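Local coordinates for protein TarM (PDB 4X7R) that is a group 1 glycosyltransferase of the GT-B fold, with uridine-5'-diphosphate bound between its two Rossmann-like domains, at residues G17-S20 and S21-R25; E71-K74 and Q75-N78; T383-P386 and Q387-E391. The protein carries 1 engineered substitution. All coordinates share one frame; numbering follows the deposited sequence.

Contact 1 (G17-S20 and S21-R25); sequences GMTS and SMFNR. With UDP (uridine-5'-diphosphate), chain E; SGN (2-deoxy-6-O-sulfo-2-(sulfoamino)-alpha-D-glucopyranose), chain C; 3YW ((2S)-2,3-dihydroxypropyl 2-acetamido-2-deoxy-alpha-D-glucopyranoside), chain F.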
loop_
_atom_site.group_PDB
_atom_site.type_symbol
_atom_site.label_atom_id
_atom_site.label_comp_id
_atom_site.label_asym_id
_atom_site.label_seq_id
_atom_site.Cartn_x
_atom_site.Cartn_y
_atom_site.Cartn_z
ATOM N N GLY A 17 -1.258 6.303 1.119
ATOM C CA GLY A 17 -2.473 6.890 0.571
ATOM C C GLY A 17 -3.347 6.055 -0.314
ATOM O O GLY A 17 -4.557 6.251 -0.295
ATOM N N MET A 18 -2.777 5.173 -1.134
ATOM C CA MET A 18 -3.607 4.392 -2.051
ATOM C C MET A 18 -4.587 3.510 -1.329
ATOM O O MET A 18 -5.764 3.533 -1.680
ATOM C CB MET A 18 -2.779 3.601 -3.093
ATOM C CG MET A 18 -3.607 2.559 -3.898
ATOM S SD MET A 18 -2.725 1.788 -5.271
ATOM C CE MET A 18 -1.494 0.808 -4.369
ATOM N N THR A 19 -4.131 2.744 -0.310
ATOM C CA THR A 19 -5.060 1.870 0.419
ATOM C C THR A 19 -5.926 2.673 1.343
ATOM O O THR A 19 -7.098 2.357 1.491
ATOM C CB THR A 19 -4.391 0.638 1.047
ATOM O OG1 THR A 19 -3.353 1.075 1.913
ATOM C CG2 THR A 19 -3.832 -0.324 0.003
ATOM N N SER A 20 -5.369 3.733 1.919
ATOM C CA SER A 20 -6.107 4.680 2.755
ATOM C C SER A 20 -7.330 5.214 1.936
ATOM O O SER A 20 -8.441 5.167 2.419
ATOM C CB SER A 20 -5.188 5.835 3.161
ATOM O OG SER A 20 -5.804 6.789 4.005
ATOM N N SER A 21 -7.131 5.623 0.664
ATOM C CA SER A 21 -8.248 6.109 -0.161
ATOM C C SER A 21 -9.241 5.006 -0.507
ATOM O O SER A 21 -10.427 5.282 -0.613
ATOM C CB SER A 21 -7.737 6.803 -1.415
ATOM O OG SER A 21 -7.344 5.895 -2.429
ATOM N N MET A 22 -8.766 3.749 -0.689
ATOM C CA MET A 22 -9.649 2.627 -0.973
ATOM C C MET A 22 -10.555 2.351 0.225
ATOM O O MET A 22 -11.748 2.132 0.043
ATOM C CB MET A 22 -8.837 1.366 -1.318
ATOM C CG MET A 22 -8.049 1.489 -2.596
ATOM S SD MET A 22 -7.106 -0.023 -2.942
ATOM C CE MET A 22 -8.451 -1.107 -3.465
ATOM N N PHE A 23 -9.990 2.381 1.451
ATOM C CA PHE A 23 -10.729 2.161 2.704
ATOM C C PHE A 23 -11.818 3.225 2.923
ATOM O O PHE A 23 -12.936 2.903 3.366
ATOM C CB PHE A 23 -9.762 2.169 3.907
ATOM C CG PHE A 23 -8.781 1.021 4.030
ATOM C CD1 PHE A 23 -9.132 -0.266 3.629
ATOM C CD2 PHE A 23 -7.518 1.218 4.589
ATOM C CE1 PHE A 23 -8.229 -1.327 3.753
ATOM C CE2 PHE A 23 -6.620 0.154 4.718
ATOM C CZ PHE A 23 -6.985 -1.112 4.303
ATOM N N ASN A 24 -11.477 4.504 2.648
ATOM C CA ASN A 24 -12.421 5.595 2.811
ATOM C C ASN A 24 -13.472 5.547 1.705
ATOM O O ASN A 24 -14.641 5.788 1.991
ATOM C CB ASN A 24 -11.721 6.967 2.863
ATOM C CG ASN A 24 -12.654 8.041 3.361
ATOM O OD1 ASN A 24 -13.364 7.845 4.341
ATOM N ND2 ASN A 24 -12.685 9.193 2.703
ATOM N N ARG A 25 -13.070 5.188 0.467
ATOM C CA ARG A 25 -14.004 5.036 -0.658
ATOM C C ARG A 25 -15.000 3.928 -0.359
ATOM O O ARG A 25 -16.171 4.054 -0.689
ATOM C CB ARG A 25 -13.252 4.712 -1.964
ATOM C CG ARG A 25 -14.111 5.001 -3.211
ATOM C CD ARG A 25 -13.555 4.460 -4.505
ATOM N NE ARG A 25 -12.187 4.924 -4.752
ATOM C CZ ARG A 25 -11.213 4.146 -5.205
ATOM N NH1 ARG A 25 -11.441 2.865 -5.449
ATOM N NH2 ARG A 25 -9.997 4.638 -5.396
HETATM N N1 UDP E . -0.079 7.528 6.897
HETATM C C2 UDP E . -0.392 7.136 8.186
HETATM N N3 UDP E . 0.679 7.043 9.043
HETATM C C4 UDP E . 2.004 7.272 8.747
HETATM C C5 UDP E . 2.263 7.627 7.375
HETATM C C6 UDP E . 1.237 7.744 6.511
HETATM O O2 UDP E . -1.534 6.888 8.549
HETATM O O4 UDP E . 2.856 7.188 9.652
HETATM C "C1'" UDP E . -1.222 7.829 5.998
HETATM C "C2'" UDP E . -1.656 9.292 6.009
HETATM O "O2'" UDP E . -2.565 9.545 7.067
HETATM C "C3'" UDP E . -2.328 9.418 4.641
HETATM C "C4'" UDP E . -1.518 8.462 3.771
HETATM O "O4'" UDP E . -0.850 7.543 4.668
HETATM O "O3'" UDP E . -3.729 9.145 4.596
HETATM C "C5'" UDP E . -0.512 9.128 2.867
HETATM O "O5'" UDP E . -1.263 9.738 1.793
HETATM P PA UDP E . -0.650 10.668 0.638
HETATM O O1A UDP E . -1.660 10.828 -0.432
HETATM O O2A UDP E . -0.273 12.026 1.251
HETATM O O3A UDP E . 0.632 9.970 0.079
HETATM P PB UDP E . 0.920 8.492 -0.475
HETATM O O1B UDP E . -0.281 7.989 -1.231
HETATM O O2B UDP E . 1.229 7.540 0.686
HETATM O O3B UDP E . 2.095 8.551 -1.432
HETATM C C1 SGN C . 3.796 0.690 -4.222
HETATM C C2 SGN C . 4.849 1.520 -3.433
HETATM C C3 SGN C . 4.805 1.212 -1.905
HETATM C C4 SGN C . 3.367 1.235 -1.349
HETATM C C5 SGN C . 2.400 0.423 -2.245
HETATM C C6 SGN C . 0.961 0.511 -1.742
HETATM N N2 SGN C . 6.194 1.282 -3.981
HETATM O O3 SGN C . 5.588 2.179 -1.175
HETATM O O4 SGN C . 3.336 0.715 -0.004
HETATM O O5 SGN C . 2.466 0.873 -3.646
HETATM O O6 SGN C . 0.580 1.884 -1.722
HETATM S S1 SGN C . 6.731 2.619 -4.943
HETATM O O1S SGN C . 6.899 3.853 -4.053
HETATM O O2S SGN C . 5.718 2.925 -6.063
HETATM O O3S SGN C . 8.076 2.212 -5.562
HETATM S S2 SGN C . 0.120 2.544 -0.429
HETATM O O4S SGN C . 0.044 4.052 -0.711
HETATM O O5S SGN C . 1.075 2.292 0.734
HETATM O O6S SGN C . -1.255 1.958 -0.112
HETATM O O3A 3YW F . 2.055 3.898 -6.216
HETATM C C4A 3YW F . -0.346 5.623 -3.914
HETATM C C5A 3YW F . 0.964 5.271 -4.575
HETATM O O5 3YW F . -2.507 7.811 -3.970
HETATM C C6A 3YW F . 0.791 4.261 -5.682
HETATM C C5 3YW F . -3.018 8.766 -3.031
HETATM C C6 3YW F . -4.486 8.458 -2.860
HETATM C C4 3YW F . -2.717 10.169 -3.553
HETATM O O6 3YW F . -5.193 8.539 -4.089
HETATM C C3 3YW F . -1.204 10.366 -3.549
HETATM O O4 3YW F . -3.312 11.146 -2.706
HETATM O O3 3YW F . -0.839 11.652 -4.052
HETATM O O7 3YW F . 1.628 9.969 -5.987
HETATM C C7 3YW F . 1.876 9.657 -4.826
HETATM C C8 3YW F . 3.264 9.726 -4.264
HETATM N N2 3YW F . 0.926 9.246 -3.985
HETATM C C2 3YW F . -0.490 9.255 -4.318
HETATM C C1 3YW F . -1.098 7.848 -4.172
HETATM O O1 3YW F . -0.383 6.947 -3.376
HETATM O O2 3YW F . 1.857 4.757 -3.586
#
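Gly17 and Ser21 are joined across the first turn of a helix, Ser21 N giving a 2.8 Å hydrogen bond to Gly17 O. Gly17 N points the other way, out of the helix start. Gly17 N gives an almost straight bond (168°) of 2.8 Å to O2B on the beta phosphate of UDP. Met18 is next. Met18 N binds the sulfate oxygen O4S of SGN at 3.1 Å. Its CB lies against C4A of 3YW, and its chain bends at the sulfur so that CE lies near C6 and O6 of SGN. Met18 O has two donors on the same face of its plane: Ser21 OG at 2.9 Å and Met22 N at 3.2 Å. The Ser21 hydroxyl gets there because OG stands between its own N and carbonyl carbon (chi1 79°) and turns back along the helix. At Thr19 the backbone N donates to O6S of SGN over 3.0 Å. Thr19 CG2 also packs on that oxygen. Thr19 O receives Phe23 N and also lies over one face of the Phe23 ring, close to CG and CD2. Ser20 OG is anti to its N and reaches the ribose, giving a 3.2 Å bond to UDP O3'. Ser20 O takes Asn24 N. The first three backbone N-H groups thus face a phosphate and a sulfate, where the positive helix end would probably favour anions. This is the N-terminal end of the helix of the beta-alpha-beta unit formed by strand 3-7, helix 17-31 and strand 36-40, at the ligand cleft of a GT-B fold.

Contact 2 (E71-K74 and Q75-N78); sequences EYFK and QISN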
loop_
_atom_site.group_PDB
_atom_site.type_symbol
_atom_site.label_atom_id
_atom_site.label_comp_id
_atom_site.label_asym_id
_atom_site.label_seq_id
_atom_site.Cartn_x
_atom_site.Cartn_y
_atom_site.Cartn_z
ATOM N N GLU A 71 -6.876 -17.101 -0.718
ATOM C CA GLU A 71 -7.899 -17.352 0.319
ATOM C C GLU A 71 -9.134 -18.038 -0.232
ATOM O O GLU A 71 -9.684 -18.896 0.435
ATOM C CB GLU A 71 -8.304 -16.047 1.042
ATOM C CG GLU A 71 -7.191 -15.485 1.909
ATOM C CD GLU A 71 -6.832 -16.280 3.152
ATOM O OE1 GLU A 71 -7.752 -16.841 3.790
ATOM O OE2 GLU A 71 -5.631 -16.320 3.500
ATOM N N TYR A 72 -9.563 -17.662 -1.441
ATOM C CA TYR A 72 -10.719 -18.244 -2.120
ATOM C C TYR A 72 -10.508 -19.759 -2.347
ATOM O O TYR A 72 -11.393 -20.550 -2.028
ATOM C CB TYR A 72 -10.936 -17.515 -3.454
ATOM C CG TYR A 72 -11.930 -18.170 -4.390
ATOM C CD1 TYR A 72 -13.303 -18.056 -4.173
ATOM C CD2 TYR A 72 -11.502 -18.862 -5.518
ATOM C CE1 TYR A 72 -14.224 -18.675 -5.024
ATOM C CE2 TYR A 72 -12.410 -19.458 -6.390
ATOM C CZ TYR A 72 -13.772 -19.358 -6.144
ATOM O OH TYR A 72 -14.671 -19.939 -7.005
ATOM N N PHE A 73 -9.338 -20.162 -2.908
ATOM C CA PHE A 73 -9.090 -21.583 -3.156
ATOM C C PHE A 73 -8.757 -22.327 -1.870
ATOM O O PHE A 73 -9.056 -23.511 -1.766
ATOM C CB PHE A 73 -7.980 -21.770 -4.202
ATOM C CG PHE A 73 -8.348 -21.238 -5.565
ATOM C CD1 PHE A 73 -9.320 -21.871 -6.336
ATOM C CD2 PHE A 73 -7.755 -20.087 -6.061
ATOM C CE1 PHE A 73 -9.645 -21.393 -7.606
ATOM C CE2 PHE A 73 -8.094 -19.598 -7.321
ATOM C CZ PHE A 73 -9.034 -20.256 -8.085
ATOM N N LYS A 74 -8.140 -21.628 -0.885
ATOM C CA LYS A 74 -7.804 -22.202 0.418
ATOM C C LYS A 74 -9.094 -22.573 1.157
ATOM O O LYS A 74 -9.170 -23.649 1.733
ATOM C CB LYS A 74 -6.964 -21.206 1.232
ATOM C CG LYS A 74 -6.514 -21.687 2.611
ATOM C CD LYS A 74 -5.565 -20.655 3.181
ATOM C CE LYS A 74 -5.089 -20.996 4.561
ATOM N NZ LYS A 74 -3.819 -20.292 4.870
ATOM N N GLN A 75 -10.108 -21.682 1.116
ATOM C CA GLN A 75 -11.417 -21.870 1.742
ATOM C C GLN A 75 -12.162 -23.033 1.123
ATOM O O GLN A 75 -12.736 -23.818 1.866
ATOM C CB GLN A 75 -12.231 -20.589 1.693
ATOM C CG GLN A 75 -11.845 -19.582 2.782
ATOM C CD GLN A 75 -12.286 -18.143 2.516
ATOM O OE1 GLN A 75 -13.007 -17.821 1.553
ATOM N NE2 GLN A 75 -11.832 -17.236 3.371
ATOM N N ILE A 76 -12.099 -23.208 -0.211
ATOM C CA ILE A 76 -12.709 -24.360 -0.912
ATOM C C ILE A 76 -12.011 -25.642 -0.433
ATOM O O ILE A 76 -12.675 -26.599 -0.071
ATOM C CB ILE A 76 -12.656 -24.193 -2.460
ATOM C CG1 ILE A 76 -13.577 -23.034 -2.914
ATOM C CG2 ILE A 76 -13.051 -25.488 -3.179
ATOM C CD1 ILE A 76 -13.140 -22.370 -4.244
ATOM N N SER A 77 -10.672 -25.613 -0.353
ATOM C CA SER A 77 -9.841 -26.729 0.097
ATOM C C SER A 77 -10.151 -27.150 1.531
ATOM O O SER A 77 -10.236 -28.340 1.794
ATOM C CB SER A 77 -8.367 -26.365 -0.037
ATOM O OG SER A 77 -7.549 -27.495 0.208
ATOM N N ASN A 78 -10.296 -26.187 2.451
ATOM C CA ASN A 78 -10.650 -26.413 3.866
ATOM C C ASN A 78 -11.915 -27.269 4.017
ATOM O O ASN A 78 -11.967 -28.113 4.899
ATOM C CB ASN A 78 -10.885 -25.077 4.587
ATOM C CG ASN A 78 -9.639 -24.245 4.815
ATOM O OD1 ASN A 78 -8.522 -24.724 4.817
ATOM N ND2 ASN A 78 -9.820 -22.979 5.076
HETATM O O HOH W 1 -14.044 -19.578 -1.273
#
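Ile76 lies back over Tyr72, one helical turn earlier. Ile76 CB is 3.7 Å from Phe73 O. From there Ile76 CG1 is set anti to the carbonyl carbon (chi1 -68°) and passes over the backbone, 3.4 Å from Tyr72 O. Ile76 CD1 ends the chain above one face of the Tyr72 ring, 3.8 Å from the ring centroid and 18° off the normal. This is a CH-pi contact, offset toward the CZ side. Ile76 CD1 also meets the Phe73 ring obliquely, 4.4 Å from Phe73 CD1. The two rings touch as well: Tyr72 CD2 sits over the centre of the Phe73 ring. The Ile76 backbone N closes the same turn with a 3.3 Å bond to Tyr72 O. A water donates a further 2.9 Å bond to Tyr72 O and reaches Gln75 OE1 weakly. Further along, Asn78 N bonds to Lys74 O. Beyond the segments, Ser77 OG binds Asp170 and Asn78 OD1 binds Glu171 N, while Phe73 packs on strand 175-182 and helix 203-214. The contact is mixed: the Ile76 methyl meets the aromatic face by dispersion, while Tyr72 O is shared by the helix N-H of Ile76 and a water.

Contact 3 (T383-P386 and Q387-E391); sequences TTTP and QKCLE. With UDP (uridine-5'-diphosphate), chain E.
Thr383 and Cys389 meet through their side chains, with Thr383 OG1 3.1 Å from Cys389 SG. Both torsions set this up. The Thr383 hydroxyl is anti to its backbone N (chi1 -174°) and faces the helix. Cys389 SG is anti to its own carbonyl carbon (chi1 -60°) and leans back over the first turn. The methyl CG2 of Thr383 goes to the other side and packs on UDP, 3.5 Å from O4 of the uracil. The Thr383 backbone reads the base edge in both directions: its N donates to UDP O4 at 2.9 Å, and its O accepts from UDP N3 at 2.8 Å. Thr385 N and Thr385 OG1 both bond weakly to Thr383 OG1, which adds only a loose link within the turn.

Thr385 takes the N-cap place before the helix, yet its hydroxyl caps no backbone N-H. Thr385 CB lies against the aliphatic part of Lys388, 3.9 Å from Lys388 CD. The Lys388 chain is extended and crosses the threonine at a slant. Thr385 O takes two weak backbone bonds, from Lys388 N and Cys389 N. Pro386 opens the helix. Its ring is turned toward the ligand, and Pro386 CG lies 3.5 Å from UDP O2'. Pro386 O accepts a firmer 2.9 Å bond from Leu390 N, and Leu390 CG lies close to the same oxygen.

The loop follows strand 377-381, at one outer end of the parallel sheet in the C-terminal domain, and runs into helix 386-391. Thr383, Pro386 and Leu390 rest on Ile324 of strand 320-324. Thr383 and Cys389 touch Tyr355 of strand 351-355. Arg417 binds the carbonyl oxygens of Leu390 and Glu391.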
loop_
_atom_site.group_PDB
_atom_site.type_symbol
_atom_site.label_atom_id
_atom_site.label_comp_id
_atom_site.label_asym_id
_atom_site.label_seq_id
_atom_site.Cartn_x
_atom_site.Cartn_y
_atom_site.Cartn_z
ATOM N N THR A 383 2.617 5.990 12.328
ATOM C CA THR A 383 1.492 6.322 13.195
ATOM C C THR A 383 0.182 5.743 12.654
ATOM O O THR A 383 -0.147 5.947 11.476
ATOM C CB THR A 383 1.449 7.815 13.542
ATOM O OG1 THR A 383 0.412 8.025 14.495
ATOM C CG2 THR A 383 1.251 8.732 12.316
ATOM N N THR A 384 -0.548 4.998 13.513
ATOM C CA THR A 384 -1.850 4.405 13.186
ATOM C C THR A 384 -2.939 5.415 13.541
ATOM O O THR A 384 -4.102 5.211 13.177
ATOM C CB THR A 384 -2.049 3.027 13.857
ATOM O OG1 THR A 384 -1.865 3.148 15.267
ATOM C CG2 THR A 384 -1.126 1.956 13.294
ATOM N N THR A 385 -2.542 6.513 14.240
ATOM C CA THR A 385 -3.396 7.635 14.654
ATOM C C THR A 385 -2.843 8.983 14.095
ATOM O O THR A 385 -2.428 9.829 14.900
ATOM C CB THR A 385 -3.527 7.694 16.195
ATOM O OG1 THR A 385 -2.230 7.868 16.765
ATOM C CG2 THR A 385 -4.211 6.468 16.787
ATOM N N PRO A 386 -2.805 9.216 12.751
ATOM C CA PRO A 386 -2.250 10.495 12.250
ATOM C C PRO A 386 -3.027 11.726 12.706
ATOM O O PRO A 386 -2.406 12.749 12.978
ATOM C CB PRO A 386 -2.242 10.325 10.729
ATOM C CG PRO A 386 -3.246 9.269 10.444
ATOM C CD PRO A 386 -3.226 8.344 11.632
ATOM N N GLN A 387 -4.365 11.607 12.858
ATOM C CA GLN A 387 -5.261 12.684 13.322
ATOM C C GLN A 387 -4.863 13.233 14.705
ATOM O O GLN A 387 -4.980 14.444 14.938
ATOM C CB GLN A 387 -6.722 12.210 13.372
ATOM C CG GLN A 387 -7.355 11.913 12.023
ATOM C CD GLN A 387 -8.725 11.264 12.152
ATOM O OE1 GLN A 387 -9.420 11.352 13.184
ATOM N NE2 GLN A 387 -9.158 10.608 11.083
ATOM N N LYS A 388 -4.417 12.334 15.618
ATOM C CA LYS A 388 -3.974 12.696 16.969
ATOM C C LYS A 388 -2.623 13.393 16.896
ATOM O O LYS A 388 -2.406 14.360 17.625
ATOM C CB LYS A 388 -3.912 11.464 17.901
ATOM C CG LYS A 388 -5.275 10.989 18.389
ATOM C CD LYS A 388 -5.157 9.652 19.117
ATOM C CE LYS A 388 -6.486 9.112 19.585
ATOM N NZ LYS A 388 -6.328 7.822 20.311
ATOM N N CYS A 389 -1.722 12.913 15.999
ATOM C CA CYS A 389 -0.401 13.507 15.776
ATOM C C CYS A 389 -0.551 14.925 15.221
ATOM O O CYS A 389 0.235 15.806 15.578
ATOM C CB CYS A 389 0.436 12.638 14.846
ATOM S SG CYS A 389 0.730 10.961 15.460
ATOM N N LEU A 390 -1.578 15.137 14.365
ATOM C CA LEU A 390 -1.878 16.424 13.732
ATOM C C LEU A 390 -2.198 17.544 14.725
ATOM O O LEU A 390 -1.888 18.705 14.458
ATOM C CB LEU A 390 -2.981 16.281 12.665
ATOM C CG LEU A 390 -2.566 15.625 11.346
ATOM C CD1 LEU A 390 -3.769 15.203 10.551
ATOM C CD2 LEU A 390 -1.664 16.539 10.526
ATOM N N GLU A 391 -2.768 17.183 15.886
ATOM C CA GLU A 391 -3.114 18.106 16.975
ATOM C C GLU A 391 -1.833 18.721 17.570
ATOM O O GLU A 391 -1.823 19.895 17.947
ATOM C CB GLU A 391 -3.898 17.372 18.084
ATOM C CG GLU A 391 -5.108 16.577 17.615
ATOM C CD GLU A 391 -6.029 16.105 18.724
ATOM O OE1 GLU A 391 -6.647 16.963 19.398
ATOM O OE2 GLU A 391 -6.148 14.872 18.906
HETATM N N1 UDP E . -0.079 7.528 6.897
HETATM C C2 UDP E . -0.392 7.136 8.186
HETATM N N3 UDP E . 0.679 7.043 9.043
HETATM C C4 UDP E . 2.004 7.272 8.747
HETATM C C5 UDP E . 2.263 7.627 7.375
HETATM C C6 UDP E . 1.237 7.744 6.511
HETATM O O2 UDP E . -1.534 6.888 8.549
HETATM O O4 UDP E . 2.856 7.188 9.652
HETATM C "C1'" UDP E . -1.222 7.829 5.998
HETATM C "C2'" UDP E . -1.656 9.292 6.009
HETATM O "O2'" UDP E . -2.565 9.545 7.067
HETATM C "C3'" UDP E . -2.328 9.418 4.641
HETATM C "C4'" UDP E . -1.518 8.462 3.771
HETATM O "O4'" UDP E . -0.850 7.543 4.668
HETATM O "O3'" UDP E . -3.729 9.145 4.596
HETATM C "C5'" UDP E . -0.512 9.128 2.867
HETATM O "O5'" UDP E . -1.263 9.738 1.793
HETATM P PA UDP E . -0.650 10.668 0.638
HETATM O O1A UDP E . -1.660 10.828 -0.432
HETATM O O2A UDP E . -0.273 12.026 1.251
HETATM O O3A UDP E . 0.632 9.970 0.079
HETATM P PB UDP E . 0.920 8.492 -0.475
HETATM O O1B UDP E . -0.281 7.989 -1.231
HETATM O O2B UDP E . 1.229 7.540 0.686
HETATM O O3B UDP E . 2.095 8.551 -1.432
#

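Overall arrangement
The three contacts come in series along the chain. Contact 1 lies on helix 17-31 and belongs with the seven-stranded parallel sheet of the N-terminal domain. Contact 2 follows on helix 69-78, just after strand 66-68 at the outer end of that sheet, and leans on the long antiparallel sheet. Contact 3 is in the C-terminal domain, beside the six-stranded parallel sheet. The centres of contacts 1 and 3 are about 17 Å apart. They do not touch, but both bind UDP, which bridges both domains: beta phosphate and ribose O3' at 17-25, uracil and ribose O2' at 383-391. Contact 2 is about 27 Å from contact 1 and 37 Å from contact 3, between centres, away from UDP.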